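Local coordinates for protein probable benzoylformate decarboxylase (PDB 7ORX) that belongs to the thiamine diphosphate-dependent enzyme family and binds thiamine diphosphate and a sodium ion within a four-chain assembly, at residues S55-Y60 / E66-N71; N290-G295 / A311-A316. All coordinates share one frame; numbering follows the deposited sequence.

Contact 1 (S55-Y60 / E66-N71); sequences SMADGY and EATLVN
Ala57 meets Val70 where helix 50-64 lies over strand 68-73. The CB of Ala57 touches CG2 of Val70 at 3.5 Å. This methyl is the branch of Val70 beside the backbone N; CG1 stands anti to that N (chi1 175°). Thr68, two residues earlier on the same face of the strand, makes the second contact. Its CG2 lies 3.9 Å from the carbonyl O of Ala57. The same methyl of Thr68 also comes near CD1 of Tyr60. Tyr60 has its CG anti to the backbone N (chi1 -173°), which carries the ring down beside the strand. The ring presents its edge: OG1 of Thr68 lies near the ring plane, 4.0 Å from CD1 of Tyr60. No hydrogen bond joins the two segments, so between them the contact rests on van der Waals packing. The axes of the two short segments approach to 8.7 Å, with the methyl of Ala57 facing the strand.

Neighbouring strands hold this surface in place. Thr68 and Val70 bond through their backbones to Val96 of strand 95-101, and Leu69 and Asn71 bond to Phe24 of strand 22-25. The Tyr60 ring also meets the ring of Phe24, and its side chain touches Leu418 of helix 409-418. Ala57 packs on Leu95 as well.

Helix and strand run almost exactly antiparallel, at 174°. The strand ends at His73, which lines the thiamine diphosphate pocket. Strand 43-46, helix 50-64 and strand 68-73 form a beta-alpha-beta crossover, with strand 22-25 lying between the two strands in the parallel sheet. The contact is the helix-to-strand half of this crossover, in the N-terminal thiamine diphosphate-binding domain.

Contact 2 (N290-G295 / A311-A316); sequences NYLPGG and APIGEA
Tyr291 meets Ile313 with its CB and Pro312 with its ring. Its CB packs on CG1 of Ile313 at 3.7 Å. CG of the Tyr291 ring is still near CG1 of Ile313, at 4.2 Å. Ile313 CG1 takes the position between the backbone N and the carbonyl carbon (chi1 40°), which sets it against CB of Tyr291 and near CG of Leu292. Farther out, Pro312 lies over one face of the ring. Its CG is 3.9 Å from CE1 of Tyr291, and it makes a CH-pi contact 4.0 Å from the ring centroid, 16° off the normal. CB of Pro312 is 4.0 Å from CZ of Tyr291. At the tip, OH of Tyr291 is hydrogen-bonded to NE2 of Gln109 of the third subunit. Leu292 extends the apolar patch: its CD2 meets CD1 of Ile313 at 4.1 Å, and the two side chains lie alongside, pointing opposite ways.

The contact sits at one edge of the central domain. The loop 290-295 precedes strand 297-302, and Leu292 and Ile313 both touch Leu298 of that strand. Tyr291 also packs on Val260 of helix 260-266. Residues 311-314 run from the end of helix 305-310 into strand 315-318. There Glu315 and Ala316 pair in parallel with a strand of the second subunit, continuing the sheet across the interface.

From the N terminus, the chain first passes through the N-terminal cofactor-binding domain. There contact 1 closes a short connection of five residues, mostly the last turn of the helix, and joins that helix to the strand that follows it. The chain then completes that domain and enters the central domain. Contact 2 closes a longer excursion of fifteen residues, which contains strand 297-302 and helix 305-310, and ties the loop before that strand to the entrance of edge strand 315-318. The contacts lie in series, neither nested nor crossing. The nearest atoms of contact 1 and contact 2 are about 23 Å apart. No other chain touches contact 1, whereas contact 2 borders two other subunits.

Contact 1 (S55-Y60 / E66-N71)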
loop_
_atom_site.group_PDB
_atom_site.type_symbol
_atom_site.label_atom_id
_atom_site.label_comp_id
_atom_site.label_asym_id
_atom_site.label_seq_id
_atom_site.Cartn_x
_atom_site.Cartn_y
_atom_site.Cartn_z
ATOM N N SER C 55 -10.958 -15.156 -15.685
ATOM C CA SER C 55 -10.196 -15.938 -16.693
ATOM C C SER C 55 -10.977 -16.047 -18.014
ATOM O O SER C 55 -10.325 -15.967 -19.068
ATOM C CB SER C 55 -9.854 -17.289 -16.162
ATOM O OG SER C 55 -8.819 -17.218 -15.200
ATOM N N MET C 56 -12.308 -16.213 -17.976
ATOM C CA MET C 56 -13.165 -16.167 -19.190
ATOM C C MET C 56 -12.980 -14.800 -19.878
ATOM O O MET C 56 -12.817 -14.751 -21.105
ATOM C CB MET C 56 -14.647 -16.359 -18.850
ATOM C CG MET C 56 -15.116 -17.778 -18.904
ATOM S SD MET C 56 -16.751 -18.080 -18.098
ATOM C CE MET C 56 -17.639 -16.800 -18.946
ATOM N N ALA C 57 -13.023 -13.714 -19.093
ATOM C CA ALA C 57 -12.896 -12.346 -19.599
ATOM C C ALA C 57 -11.536 -12.233 -20.267
ATOM O O ALA C 57 -11.451 -11.660 -21.342
ATOM C CB ALA C 57 -13.052 -11.376 -18.464
ATOM N N ASP C 58 -10.524 -12.825 -19.635
ATOM C CA ASP C 58 -9.119 -12.759 -20.113
ATOM C C ASP C 58 -9.066 -13.427 -21.493
ATOM O O ASP C 58 -8.556 -12.810 -22.444
ATOM C CB ASP C 58 -8.158 -13.376 -19.089
ATOM C CG ASP C 58 -6.702 -12.912 -19.228
ATOM O OD1 ASP C 58 -6.468 -11.936 -19.975
ATOM O OD2 ASP C 58 -5.774 -13.538 -18.605
ATOM N N GLY C 59 -9.599 -14.645 -21.609
ATOM C CA GLY C 59 -9.585 -15.354 -22.889
ATOM C C GLY C 59 -10.285 -14.542 -23.955
ATOM O O GLY C 59 -9.793 -14.451 -25.092
ATOM N N TYR C 60 -11.424 -13.974 -23.606
ATOM C CA TYR C 60 -12.233 -13.183 -24.561
ATOM C C TYR C 60 -11.375 -12.004 -25.061
ATOM O O TYR C 60 -11.312 -11.708 -26.260
ATOM C CB TYR C 60 -13.521 -12.727 -23.880
ATOM C CG TYR C 60 -14.467 -12.056 -24.826
ATOM C CD1 TYR C 60 -14.393 -10.697 -25.042
ATOM C CD2 TYR C 60 -15.420 -12.786 -25.513
ATOM C CE1 TYR C 60 -15.233 -10.074 -25.938
ATOM C CE2 TYR C 60 -16.270 -12.172 -26.412
ATOM C CZ TYR C 60 -16.193 -10.799 -26.605
ATOM O OH TYR C 60 -17.037 -10.184 -27.471
ATOM N N GLU C 66 -9.297 -6.395 -27.633
ATOM C CA GLU C 66 -10.081 -5.241 -27.140
ATOM C C GLU C 66 -10.140 -5.243 -25.612
ATOM O O GLU C 66 -10.046 -6.341 -25.028
ATOM C CB GLU C 66 -11.494 -5.330 -27.699
ATOM C CG GLU C 66 -11.543 -5.198 -29.211
ATOM C CD GLU C 66 -12.892 -5.550 -29.812
ATOM O OE1 GLU C 66 -13.661 -6.383 -29.204
ATOM O OE2 GLU C 66 -13.204 -4.933 -30.887
ATOM N N ALA C 67 -10.331 -4.067 -25.001
ATOM C CA ALA C 67 -10.612 -3.937 -23.554
ATOM C C ALA C 67 -11.878 -4.722 -23.247
ATOM O O ALA C 67 -12.690 -4.813 -24.143
ATOM C CB ALA C 67 -10.782 -2.486 -23.185
ATOM N N THR C 68 -12.051 -5.263 -22.040
ATOM C CA THR C 68 -13.207 -6.148 -21.712
ATOM C C THR C 68 -13.697 -5.912 -20.296
ATOM O O THR C 68 -12.858 -5.788 -19.432
ATOM C CB THR C 68 -12.797 -7.615 -21.873
ATOM O OG1 THR C 68 -12.433 -7.744 -23.243
ATOM C CG2 THR C 68 -13.878 -8.614 -21.528
ATOM N N LEU C 69 -15.001 -5.899 -20.080
ATOM C CA LEU C 69 -15.562 -5.436 -18.790
ATOM C C LEU C 69 -15.842 -6.637 -17.895
ATOM O O LEU C 69 -16.463 -7.581 -18.338
ATOM C CB LEU C 69 -16.845 -4.637 -19.062
ATOM C CG LEU C 69 -17.490 -3.974 -17.847
ATOM C CD1 LEU C 69 -16.543 -2.996 -17.155
ATOM C CD2 LEU C 69 -18.751 -3.238 -18.279
ATOM N N VAL C 70 -15.453 -6.553 -16.645
ATOM C CA VAL C 70 -15.762 -7.583 -15.619
ATOM C C VAL C 70 -16.538 -6.883 -14.504
ATOM O O VAL C 70 -16.211 -5.739 -14.256
ATOM C CB VAL C 70 -14.449 -8.174 -15.106
ATOM C CG1 VAL C 70 -14.685 -9.142 -13.976
ATOM C CG2 VAL C 70 -13.650 -8.787 -16.245
ATOM N N ASN C 71 -17.494 -7.535 -13.848
ATOM C CA ASN C 71 -18.242 -6.932 -12.726
ATOM C C ASN C 71 -18.302 -7.943 -11.580
ATOM O O ASN C 71 -18.950 -8.998 -11.706
ATOM C CB ASN C 71 -19.616 -6.474 -13.189
ATOM C CG ASN C 71 -20.421 -5.807 -12.094
ATOM O OD1 ASN C 71 -19.907 -4.990 -11.332
ATOM N ND2 ASN C 71 -21.694 -6.156 -12.006
#

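Contact 2 (N290-G295 / A311-A316)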
loop_
_atom_site.group_PDB
_atom_site.type_symbol
_atom_site.label_atom_id
_atom_site.label_comp_id
_atom_site.label_asym_id
_atom_site.label_seq_id
_atom_site.Cartn_x
_atom_site.Cartn_y
_atom_site.Cartn_z
ATOM N N ASN C 290 25.837 -18.078 -17.344
ATOM C CA ASN C 290 25.954 -16.825 -18.161
ATOM C C ASN C 290 24.616 -16.524 -18.849
ATOM O O ASN C 290 24.065 -17.459 -19.474
ATOM C CB ASN C 290 27.057 -16.928 -19.229
ATOM C CG ASN C 290 28.418 -17.327 -18.700
ATOM O OD1 ASN C 290 28.823 -16.899 -17.635
ATOM N ND2 ASN C 290 29.144 -18.127 -19.455
ATOM N N TYR C 291 24.124 -15.276 -18.774
ATOM C CA TYR C 291 22.856 -14.833 -19.426
ATOM C C TYR C 291 22.971 -14.998 -20.938
ATOM O O TYR C 291 22.018 -15.518 -21.582
ATOM C CB TYR C 291 22.495 -13.386 -19.086
ATOM C CG TYR C 291 22.092 -13.172 -17.651
ATOM C CD1 TYR C 291 20.921 -13.721 -17.156
ATOM C CD2 TYR C 291 22.880 -12.435 -16.784
ATOM C CE1 TYR C 291 20.564 -13.570 -15.825
ATOM C CE2 TYR C 291 22.527 -12.255 -15.457
ATOM C CZ TYR C 291 21.372 -12.842 -14.980
ATOM O OH TYR C 291 20.973 -12.712 -13.693
ATOM N N LEU C 292 24.114 -14.582 -21.482
ATOM C CA LEU C 292 24.397 -14.686 -22.932
ATOM C C LEU C 292 25.552 -15.645 -23.174
ATOM O O LEU C 292 26.438 -15.786 -22.333
ATOM C CB LEU C 292 24.770 -13.309 -23.467
ATOM C CG LEU C 292 23.738 -12.212 -23.236
ATOM C CD1 LEU C 292 24.230 -10.921 -23.825
ATOM C CD2 LEU C 292 22.402 -12.576 -23.854
ATOM N N PRO C 293 25.592 -16.264 -24.371
ATOM C CA PRO C 293 26.790 -16.947 -24.844
ATOM C C PRO C 293 27.937 -15.944 -25.093
ATOM O O PRO C 293 27.658 -14.776 -25.337
ATOM C CB PRO C 293 26.352 -17.683 -26.135
ATOM C CG PRO C 293 25.025 -17.100 -26.525
ATOM C CD PRO C 293 24.514 -16.266 -25.364
ATOM N N GLY C 294 29.187 -16.416 -25.014
ATOM C CA GLY C 294 30.390 -15.676 -25.440
ATOM C C GLY C 294 30.211 -15.013 -26.798
ATOM O O GLY C 294 29.587 -15.610 -27.675
ATOM N N GLY C 295 30.714 -13.788 -26.945
ATOM C CA GLY C 295 30.782 -13.049 -28.218
ATOM C C GLY C 295 29.424 -12.596 -28.727
ATOM O O GLY C 295 29.356 -12.331 -29.940
ATOM N N ALA C 311 15.483 -5.877 -17.115
ATOM C CA ALA C 311 16.385 -6.850 -17.769
ATOM C C ALA C 311 17.769 -6.710 -17.168
ATOM O O ALA C 311 18.236 -5.590 -16.931
ATOM C CB ALA C 311 16.474 -6.668 -19.258
ATOM N N PRO C 312 18.452 -7.839 -16.888
ATOM C CA PRO C 312 19.816 -7.824 -16.374
ATOM C C PRO C 312 20.900 -7.715 -17.447
ATOM O O PRO C 312 22.026 -7.490 -17.067
ATOM C CB PRO C 312 19.888 -9.190 -15.660
ATOM C CG PRO C 312 19.038 -10.098 -16.528
ATOM C CD PRO C 312 17.890 -9.207 -16.924
ATOM N N ILE C 313 20.583 -7.907 -18.725
ATOM C CA ILE C 313 21.545 -7.540 -19.819
ATOM C C ILE C 313 20.760 -6.961 -20.987
ATOM O O ILE C 313 19.500 -7.079 -20.978
ATOM C CB ILE C 313 22.419 -8.729 -20.293
ATOM C CG1 ILE C 313 21.620 -10.013 -20.359
ATOM C CG2 ILE C 313 23.648 -8.951 -19.433
ATOM C CD1 ILE C 313 20.499 -9.964 -21.337
ATOM N N GLY C 314 21.494 -6.371 -21.933
ATOM C CA GLY C 314 21.006 -6.033 -23.293
ATOM C C GLY C 314 20.860 -4.546 -23.539
ATOM O O GLY C 314 20.751 -3.773 -22.567
ATOM N N GLU C 315 20.855 -4.162 -24.814
ATOM C CA GLU C 315 20.489 -2.819 -25.332
ATOM C C GLU C 315 18.999 -2.843 -25.707
ATOM O O GLU C 315 18.679 -3.412 -26.748
ATOM C CB GLU C 315 21.399 -2.506 -26.520
ATOM C CG GLU C 315 20.944 -1.308 -27.354
ATOM C CD GLU C 315 21.971 -0.702 -28.289
ATOM O OE1 GLU C 315 22.412 -1.397 -29.235
ATOM O OE2 GLU C 315 22.309 0.475 -28.072
ATOM N N ALA C 316 18.119 -2.220 -24.917
ATOM C CA ALA C 316 16.654 -2.217 -25.154
ATOM C C ALA C 316 16.215 -0.960 -25.930
ATOM O O ALA C 316 16.821 0.092 -25.758
ATOM C CB ALA C 316 15.910 -2.318 -23.844
#